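Local coordinates for catalase (Bacillus pumilus, PDB 4QOQ), which catalyses the breakdown of hydrogen peroxide to water and dioxygen with the help of haem, and is captured here with guaiacol bound, at residues T97-K102 / S149-P154; T107-R112 / T179-D184; Y164-T169 / E453-L458. All coordinates share one frame; numbering follows the deposited sequence.

Interaction 1: T97-K102 / S149-P154; sequences TVIHPK and SLKPDP. With JZ3 (Guaiacol), chain G.
Ile99 and Leu150 meet with their side chains crossed at about a right angle, CD1 of Ile99 lying 3.6 Å from CB of Leu150. Branching at CB lets Ile99 serve two neighbours: CG1 stands anti to the carbonyl carbon (chi1 -72°) and carries CD1 to the leucine, while CG2 lies against the backbone, 3.6 Å from Leu150 O, and borders Pro152 CD more loosely. A rigid, apolar ring suits this place just past the end of helix 143-150, between Ile99 and the imidazole of His100. CG1 of Ile99 and both methyls of Leu150 form part of the wall of the guaiacol pocket, CD1 of Leu150 coming within 3.7 Å of CAA.

Lys151 closes the contact from the polar side. Its chain bends at chi2 (-85°) and then runs straight, bringing NZ to within 2.7 Å of Ile99 O, tilted out of the carbonyl plane. A water oxygen 2.8 Å from Val98 O, near His100 O as well, is only weakly bonded to Lys151 NZ. NZ also donates to Val55 O. One ammonium is thus shared between the carbonyls of Ile99 and Val55, tying two loops together, and its charge probably offsets the partial negative charge of both oxygens.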
# COMPACT_ATOMS: atom_id res chain seq x y z
N THR A 97 19.45 15.06 9.31
CA THR A 97 19.30 16.29 8.60
C THR A 97 17.85 16.50 8.29
O THR A 97 17.00 15.77 8.85
CB THR A 97 20.21 16.31 7.35
OG1 THR A 97 19.82 15.29 6.44
CG2 THR A 97 21.71 16.09 7.73
N VAL A 98 17.51 17.43 7.41
CA VAL A 98 16.11 17.72 7.17
C VAL A 98 15.61 17.56 5.72
O VAL A 98 14.62 16.86 5.47
CB VAL A 98 15.72 19.14 7.66
CG1 VAL A 98 14.24 19.41 7.38
CG2 VAL A 98 15.98 19.31 9.14
N ILE A 99 16.22 18.26 4.80
CA ILE A 99 15.59 18.50 3.54
C ILE A 99 15.91 17.39 2.50
O ILE A 99 15.01 17.00 1.75
CB ILE A 99 15.95 19.90 3.00
CG1 ILE A 99 15.21 20.94 3.86
CG2 ILE A 99 15.61 20.09 1.57
CD1 ILE A 99 13.68 20.96 3.83
N HIS A 100 17.16 17.01 2.41
CA HIS A 100 17.51 16.14 1.26
C HIS A 100 17.23 14.70 1.56
O HIS A 100 16.96 14.31 2.74
CB HIS A 100 18.95 16.40 0.79
CG HIS A 100 19.12 17.75 0.16
ND1 HIS A 100 18.95 17.97 -1.19
CD2 HIS A 100 19.34 18.96 0.71
CE1 HIS A 100 19.16 19.25 -1.45
NE2 HIS A 100 19.36 19.87 -0.32
N PRO A 101 17.22 13.86 0.50
CA PRO A 101 16.71 12.45 0.71
C PRO A 101 17.70 11.55 1.47
O PRO A 101 18.81 11.98 1.85
CB PRO A 101 16.53 11.95 -0.72
CG PRO A 101 16.30 13.23 -1.55
CD PRO A 101 17.22 14.21 -0.95
N LYS A 102 17.32 10.27 1.60
CA LYS A 102 18.25 9.21 2.00
C LYS A 102 19.44 9.27 1.07
O LYS A 102 19.31 9.59 -0.12
CB LYS A 102 17.55 7.82 1.93
CG LYS A 102 16.59 7.59 3.08
CD LYS A 102 15.91 6.22 2.89
CE LYS A 102 16.93 5.09 3.01
NZ LYS A 102 17.48 5.02 4.40
N SER A 149 9.30 24.87 -0.58
CA SER A 149 10.27 25.97 -0.98
C SER A 149 11.74 25.55 -0.77
O SER A 149 12.60 25.93 -1.54
CB SER A 149 9.95 27.30 -0.26
OG SER A 149 10.54 27.36 1.02
N LEU A 150 12.01 24.81 0.27
CA LEU A 150 13.33 24.40 0.65
C LEU A 150 13.80 23.16 -0.07
O LEU A 150 14.99 23.01 -0.39
CB LEU A 150 13.37 24.09 2.14
CG LEU A 150 13.33 25.29 3.10
CD1 LEU A 150 12.93 24.86 4.48
CD2 LEU A 150 14.76 25.90 3.12
N LYS A 151 12.86 22.29 -0.38
CA LYS A 151 13.15 21.04 -1.13
C LYS A 151 13.68 21.34 -2.51
O LYS A 151 13.37 22.38 -3.12
CB LYS A 151 11.88 20.16 -1.25
CG LYS A 151 11.53 19.41 0.03
CD LYS A 151 12.25 18.12 0.21
CE LYS A 151 11.91 17.43 1.50
NZ LYS A 151 12.47 15.98 1.50
N PRO A 152 14.45 20.37 -3.09
CA PRO A 152 14.75 20.48 -4.49
C PRO A 152 13.57 20.91 -5.34
O PRO A 152 12.44 20.47 -5.17
CB PRO A 152 15.25 19.09 -4.85
CG PRO A 152 15.97 18.64 -3.57
CD PRO A 152 15.08 19.20 -2.45
N ASP A 153 13.84 21.81 -6.30
CA ASP A 153 12.87 22.29 -7.22
C ASP A 153 12.17 21.15 -7.92
O ASP A 153 12.83 20.16 -8.25
CB ASP A 153 13.60 23.25 -8.19
CG ASP A 153 12.74 23.78 -9.30
OD1 ASP A 153 12.32 22.99 -10.14
OD2 ASP A 153 12.65 25.04 -9.50
N PRO A 154 10.83 21.25 -8.09
CA PRO A 154 10.07 20.13 -8.54
C PRO A 154 10.28 19.81 -10.01
O PRO A 154 9.87 18.76 -10.47
CB PRO A 154 8.61 20.52 -8.28
CG PRO A 154 8.62 22.04 -8.28
CD PRO A 154 9.95 22.36 -7.70
CAA JZ3 G . 16.12 23.99 6.03
OAG JZ3 G . 17.52 24.14 5.80
CAI JZ3 G . 18.19 24.82 4.80
CAF JZ3 G . 18.44 26.19 4.91
CAD JZ3 G . 19.12 26.92 3.95
CAC JZ3 G . 19.61 26.27 2.82
CAE JZ3 G . 19.41 24.91 2.65
CAH JZ3 G . 18.71 24.12 3.58
OAB JZ3 G . 18.53 22.77 3.37
O HOH W 1 14.32 14.55 3.95

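Interaction 2: T107-R112 / T179-D184; sequences TLRDPR and TWLFSD. With JZ3 (Guaiacol), chain G.
Arg109 reaches across to the end of helix 175-181 with its chain extended as far as CD and then bent at chi3 (-50°). CD rests over one face of the Phe182 ring, a CH-pi contact 3.9 Å from the centroid. Beyond the bend the guanidinium is inclined only 21° to that ring, and its edge meets Leu181 O: NH1 donates over 3.0 Å, nearly straight at 159° and within the carbonyl plane. NH2 uses a water to reach Asp184 OD1. Shortened to an alanine, this position is likely to leave Leu181 O without its guanidinium donor and the Phe182 face without its methylene cover.

At the next residue, Leu181 CD1 packs 3.6 Å from Asp110 C, while the carboxylate points the other way and accepts from guaiacol, OAB to OD1 at 2.8 Å. Pro111 packs on the same methyl, its CD 3.8 Å from Leu181 CD1; these residues line the guaiacol pocket, with a haem about 7 Å from the Pro111 side chain. Arg112 ends the segment by folding back on the loop: NH1 and NH2 grip Leu108 O end-on, at 2.8 and 2.9 Å, and NH1 also holds Asp110 O.

The loop leads into strand 113-120. Helix 229-238 touches Thr107, Leu108 and Arg109, whereas helix 434-448 packs against Arg109 and Phe182.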
# COMPACT_ATOMS: atom_id res chain seq x y z
N THR A 107 27.00 16.92 5.50
CA THR A 107 27.75 18.18 5.51
C THR A 107 26.95 19.38 4.99
O THR A 107 27.50 20.47 4.80
CB THR A 107 28.98 17.95 4.58
OG1 THR A 107 28.51 17.29 3.42
CG2 THR A 107 30.05 17.09 5.26
N LEU A 108 25.66 19.20 4.69
CA LEU A 108 24.79 20.27 4.22
C LEU A 108 24.29 21.15 5.34
O LEU A 108 24.18 20.71 6.48
CB LEU A 108 23.59 19.67 3.48
CG LEU A 108 23.91 18.66 2.34
CD1 LEU A 108 22.64 18.31 1.56
CD2 LEU A 108 24.90 19.27 1.36
N ARG A 109 23.98 22.39 5.03
CA ARG A 109 23.35 23.27 6.00
C ARG A 109 21.87 22.84 6.24
O ARG A 109 21.14 22.62 5.29
CB ARG A 109 23.39 24.71 5.48
CG ARG A 109 22.82 25.75 6.43
CD ARG A 109 23.01 27.22 6.01
NE ARG A 109 24.43 27.45 5.67
CZ ARG A 109 25.42 27.58 6.55
NH1 ARG A 109 25.22 27.69 7.86
NH2 ARG A 109 26.64 27.70 6.11
N ASP A 110 21.43 22.78 7.50
CA ASP A 110 20.09 22.34 7.86
C ASP A 110 20.06 22.36 9.36
O ASP A 110 21.06 22.07 10.00
CB ASP A 110 19.86 20.84 7.38
CG ASP A 110 18.79 20.67 6.29
OD1 ASP A 110 18.06 21.65 5.94
OD2 ASP A 110 18.70 19.51 5.69
N PRO A 111 18.84 22.50 9.93
CA PRO A 111 18.67 22.01 11.31
C PRO A 111 19.02 20.53 11.35
O PRO A 111 19.00 19.87 10.30
CB PRO A 111 17.20 22.29 11.63
CG PRO A 111 16.79 23.29 10.59
CD PRO A 111 17.56 22.96 9.37
N ARG A 112 19.32 20.03 12.54
CA ARG A 112 19.50 18.61 12.73
C ARG A 112 18.37 18.18 13.66
O ARG A 112 18.12 18.81 14.71
CB ARG A 112 20.85 18.31 13.37
CG ARG A 112 21.93 17.85 12.38
CD ARG A 112 22.19 18.84 11.28
NE ARG A 112 23.29 18.46 10.41
CZ ARG A 112 23.61 19.14 9.31
NH1 ARG A 112 22.92 20.25 8.95
NH2 ARG A 112 24.57 18.72 8.52
N THR A 179 18.78 33.65 11.40
CA THR A 179 19.95 34.25 12.12
C THR A 179 20.75 33.19 12.90
O THR A 179 21.95 33.31 13.05
CB THR A 179 19.47 35.38 13.02
OG1 THR A 179 18.79 36.31 12.16
CG2 THR A 179 20.59 36.06 13.75
N TRP A 180 20.08 32.09 13.28
CA TRP A 180 20.79 30.91 13.78
C TRP A 180 21.28 29.95 12.72
O TRP A 180 22.43 29.52 12.76
CB TRP A 180 19.86 30.09 14.71
CG TRP A 180 19.53 30.63 16.03
CD1 TRP A 180 18.63 31.58 16.29
CD2 TRP A 180 19.98 30.12 17.30
NE1 TRP A 180 18.48 31.72 17.61
CE2 TRP A 180 19.33 30.86 18.27
CE3 TRP A 180 20.86 29.11 17.69
CZ2 TRP A 180 19.54 30.67 19.63
CZ3 TRP A 180 21.07 28.91 19.01
CH2 TRP A 180 20.42 29.69 19.99
N LEU A 181 20.45 29.65 11.73
CA LEU A 181 20.78 28.66 10.71
C LEU A 181 21.91 29.10 9.78
O LEU A 181 22.68 28.24 9.30
CB LEU A 181 19.55 28.40 9.83
CG LEU A 181 19.67 27.32 8.74
CD1 LEU A 181 19.92 25.98 9.37
CD2 LEU A 181 18.34 27.31 7.95
N PHE A 182 22.07 30.39 9.55
CA PHE A 182 23.20 30.86 8.80
C PHE A 182 24.42 31.27 9.61
O PHE A 182 25.45 31.68 8.99
CB PHE A 182 22.75 31.94 7.79
CG PHE A 182 22.05 31.35 6.61
CD1 PHE A 182 22.74 30.92 5.52
CD2 PHE A 182 20.68 31.14 6.66
CE1 PHE A 182 22.11 30.35 4.45
CE2 PHE A 182 20.04 30.56 5.60
CZ PHE A 182 20.74 30.13 4.50
N SER A 183 24.38 31.06 10.92
CA SER A 183 25.65 30.93 11.70
C SER A 183 26.30 29.66 11.31
O SER A 183 25.73 28.84 10.52
CB SER A 183 25.43 30.98 13.20
OG SER A 183 24.97 29.75 13.72
N ASP A 184 27.51 29.39 11.80
CA ASP A 184 28.09 28.12 11.40
C ASP A 184 27.40 26.92 12.09
O ASP A 184 27.67 25.79 11.76
CB ASP A 184 29.60 28.03 11.68
CG ASP A 184 30.43 28.84 10.70
OD1 ASP A 184 30.00 29.14 9.56
OD2 ASP A 184 31.57 29.23 11.10
CAA JZ3 G . 16.12 23.99 6.03
OAG JZ3 G . 17.52 24.14 5.80
CAI JZ3 G . 18.19 24.82 4.80
CAF JZ3 G . 18.44 26.19 4.91
CAD JZ3 G . 19.12 26.92 3.95
CAC JZ3 G . 19.61 26.27 2.82
CAE JZ3 G . 19.41 24.91 2.65
CAH JZ3 G . 18.71 24.12 3.58
OAB JZ3 G . 18.53 22.77 3.37
O HOH W 2 28.67 26.99 8.13

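Interaction 3: Y164-T169 / E453-L458; sequences YWDFMT and EKTKLL. With JZ3 (Guaiacol), chain G.
Thr169 packs against Thr455 and Leu458 where helix 161-169 of the catalase core crosses helix 453-466 of the C-terminal helical region. The two segments cross at 44°, their axes approaching to 9.3 Å; the two threonines, short and branched at CB, let methyls lie against backbone, while Leu458 fills the next turn.

The threonines meet at about a right angle. In Thr455, CG2 stands anti to the backbone N and presses on the first helix, 3.6 Å from Trp165 O and 3.9 Å from Trp165 CB. Thr169 returns the contact with CG2, which lies 3.5 Å from Thr455 O. One turn further on, Leu458 crosses Thr169 obliquely and sets CD2 3.7 Å from its CB. Of the Trp165 side chain, CB is what meets Thr455; the indole leads away, between helix 434-448 and later residues of helix 453-466, and NE1 donates to Asp447.

No hydrogen bond joins the segments directly; a water does it instead. It donates to Asp166 OD1 and Thr169 OG1, both at 2.8 Å, and pairs with Thr455 OG1 at 2.9 Å. With chi1 at 58°, Thr169 OG1 sits between backbone N and carbonyl carbon, within reach of both Trp165 O and Asp166 O. The other polar ends serve the assembly: Asp166 OD2 bonds to Tyr384 and to the backbone N of Arg388 of a neighbouring subunit, and Thr455 OG1 to the side chain of that same arginine.

Since both water protons go to Asp166 and Thr169, the hydroxyl of Thr169 is probably left to donate to its own helix, and the carboxylate's negative charge is likely to be eased by the donors from the neighbouring subunit.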
# COMPACT_ATOMS: atom_id res chain seq x y z
N TYR A 164 13.39 29.20 -1.73
CA TYR A 164 13.17 29.29 -0.36
C TYR A 164 13.32 30.68 0.13
O TYR A 164 12.61 31.06 1.11
CB TYR A 164 13.97 28.26 0.43
CG TYR A 164 15.49 28.24 0.37
CD1 TYR A 164 16.24 29.10 1.11
CD2 TYR A 164 16.15 27.22 -0.29
CE1 TYR A 164 17.63 29.05 1.11
CE2 TYR A 164 17.51 27.16 -0.29
CZ TYR A 164 18.25 28.07 0.44
OH TYR A 164 19.61 28.00 0.45
N TRP A 165 14.25 31.48 -0.43
CA TRP A 165 14.27 32.85 0.06
C TRP A 165 12.99 33.61 -0.33
O TRP A 165 12.58 34.52 0.42
CB TRP A 165 15.50 33.61 -0.42
CG TRP A 165 16.73 33.23 0.37
CD1 TRP A 165 17.74 32.39 -0.00
CD2 TRP A 165 17.02 33.67 1.64
NE1 TRP A 165 18.69 32.32 0.99
CE2 TRP A 165 18.24 33.11 2.03
CE3 TRP A 165 16.36 34.56 2.54
CZ2 TRP A 165 18.81 33.33 3.29
CZ3 TRP A 165 16.97 34.83 3.79
CH2 TRP A 165 18.20 34.21 4.13
N ASP A 166 12.34 33.25 -1.44
CA ASP A 166 11.02 33.84 -1.77
C ASP A 166 10.04 33.62 -0.63
O ASP A 166 9.45 34.58 -0.04
CB ASP A 166 10.52 33.27 -3.07
CG ASP A 166 9.24 33.95 -3.60
OD1 ASP A 166 8.99 35.13 -3.30
OD2 ASP A 166 8.49 33.31 -4.39
N PHE A 167 9.91 32.38 -0.23
CA PHE A 167 9.03 32.03 0.86
C PHE A 167 9.44 32.72 2.16
O PHE A 167 8.62 33.34 2.84
CB PHE A 167 8.98 30.51 1.05
CG PHE A 167 8.16 30.09 2.24
CD1 PHE A 167 6.76 29.93 2.12
CD2 PHE A 167 8.74 29.93 3.47
CE1 PHE A 167 6.02 29.55 3.22
CE2 PHE A 167 8.00 29.62 4.59
CZ PHE A 167 6.62 29.46 4.48
N MET A 168 10.70 32.59 2.53
CA MET A 168 11.15 33.11 3.85
C MET A 168 10.99 34.60 3.96
O MET A 168 10.59 35.07 5.02
CB MET A 168 12.58 32.72 4.17
CG MET A 168 12.79 31.24 4.28
SD MET A 168 11.98 30.45 5.68
CE MET A 168 12.31 28.71 5.21
N THR A 169 11.35 35.34 2.88
CA THR A 169 11.26 36.79 2.93
C THR A 169 9.83 37.29 3.13
O THR A 169 9.59 38.30 3.83
CB THR A 169 11.90 37.47 1.68
OG1 THR A 169 11.30 37.04 0.45
CG2 THR A 169 13.40 37.25 1.65
N GLU A 453 16.39 39.98 -7.47
CA GLU A 453 16.78 41.23 -6.75
C GLU A 453 15.77 41.75 -5.76
O GLU A 453 16.11 42.25 -4.71
CB GLU A 453 17.09 42.35 -7.73
CG GLU A 453 18.31 42.10 -8.62
CD GLU A 453 19.61 41.85 -7.86
OE1 GLU A 453 19.86 42.40 -6.74
OE2 GLU A 453 20.44 41.10 -8.42
N LYS A 454 14.50 41.67 -6.09
CA LYS A 454 13.45 42.10 -5.22
C LYS A 454 13.41 41.25 -3.92
O LYS A 454 13.26 41.75 -2.86
CB LYS A 454 12.12 42.04 -5.97
CG LYS A 454 10.93 42.62 -5.22
CD LYS A 454 9.65 42.51 -6.06
CE LYS A 454 9.09 41.08 -6.07
NZ LYS A 454 8.26 40.81 -7.28
N THR A 455 13.50 39.93 -4.07
CA THR A 455 13.60 39.03 -2.91
C THR A 455 14.86 39.27 -2.07
O THR A 455 14.78 39.35 -0.85
CB THR A 455 13.56 37.59 -3.40
OG1 THR A 455 12.28 37.35 -3.98
CG2 THR A 455 13.80 36.59 -2.23
N LYS A 456 15.97 39.50 -2.73
CA LYS A 456 17.24 39.82 -2.07
C LYS A 456 17.07 41.09 -1.23
O LYS A 456 17.49 41.16 -0.08
CB LYS A 456 18.32 40.05 -3.12
CG LYS A 456 19.74 40.05 -2.60
CD LYS A 456 20.73 40.48 -3.69
CE LYS A 456 20.87 39.45 -4.79
NZ LYS A 456 21.83 39.90 -5.83
N LEU A 457 16.41 42.08 -1.79
CA LEU A 457 16.19 43.33 -1.05
C LEU A 457 15.28 43.13 0.17
O LEU A 457 15.49 43.71 1.22
CB LEU A 457 15.56 44.36 -1.97
CG LEU A 457 15.34 45.76 -1.43
CD1 LEU A 457 16.66 46.39 -1.06
CD2 LEU A 457 14.59 46.56 -2.50
N LEU A 458 14.22 42.35 0.02
CA LEU A 458 13.32 42.11 1.13
C LEU A 458 14.01 41.31 2.26
O LEU A 458 13.83 41.59 3.44
CB LEU A 458 12.10 41.39 0.61
CG LEU A 458 10.98 41.10 1.60
CD1 LEU A 458 10.48 42.38 2.35
CD2 LEU A 458 9.83 40.38 0.89
CAA JZ3 G . 16.12 23.99 6.03
OAG JZ3 G . 17.52 24.14 5.80
CAI JZ3 G . 18.19 24.82 4.80
CAF JZ3 G . 18.44 26.19 4.91
CAD JZ3 G . 19.12 26.92 3.95
CAC JZ3 G . 19.61 26.27 2.82
CAE JZ3 G . 19.41 24.91 2.65
CAH JZ3 G . 18.71 24.12 3.58
OAB JZ3 G . 18.53 22.77 3.37
O HOH W 3 10.10 37.32 -2.03

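How the interactions relate
From the N terminus, the loop between strands 88-96 and 113-120 supplies the first segments of interactions 1 and 2. Interaction 1 closes a loop back to it from the end of helix 143-150; interaction 2, opened before that closure, is completed only at the end of helix 175-181, so the two cross. Interaction 3 begins after interaction 1 has closed, crosses interaction 2, and spans 283 residues to helix 453-466, joining core to C-terminal region. Asp110 OD2 links the first two through the N atoms of Val98 and Ile99. Tyr164 packs on Ser149 and Leu150, and Trp165 on Phe182; through Tyr164 the helix of interaction 3 also reaches the guaiacol that interactions 1 and 2 border.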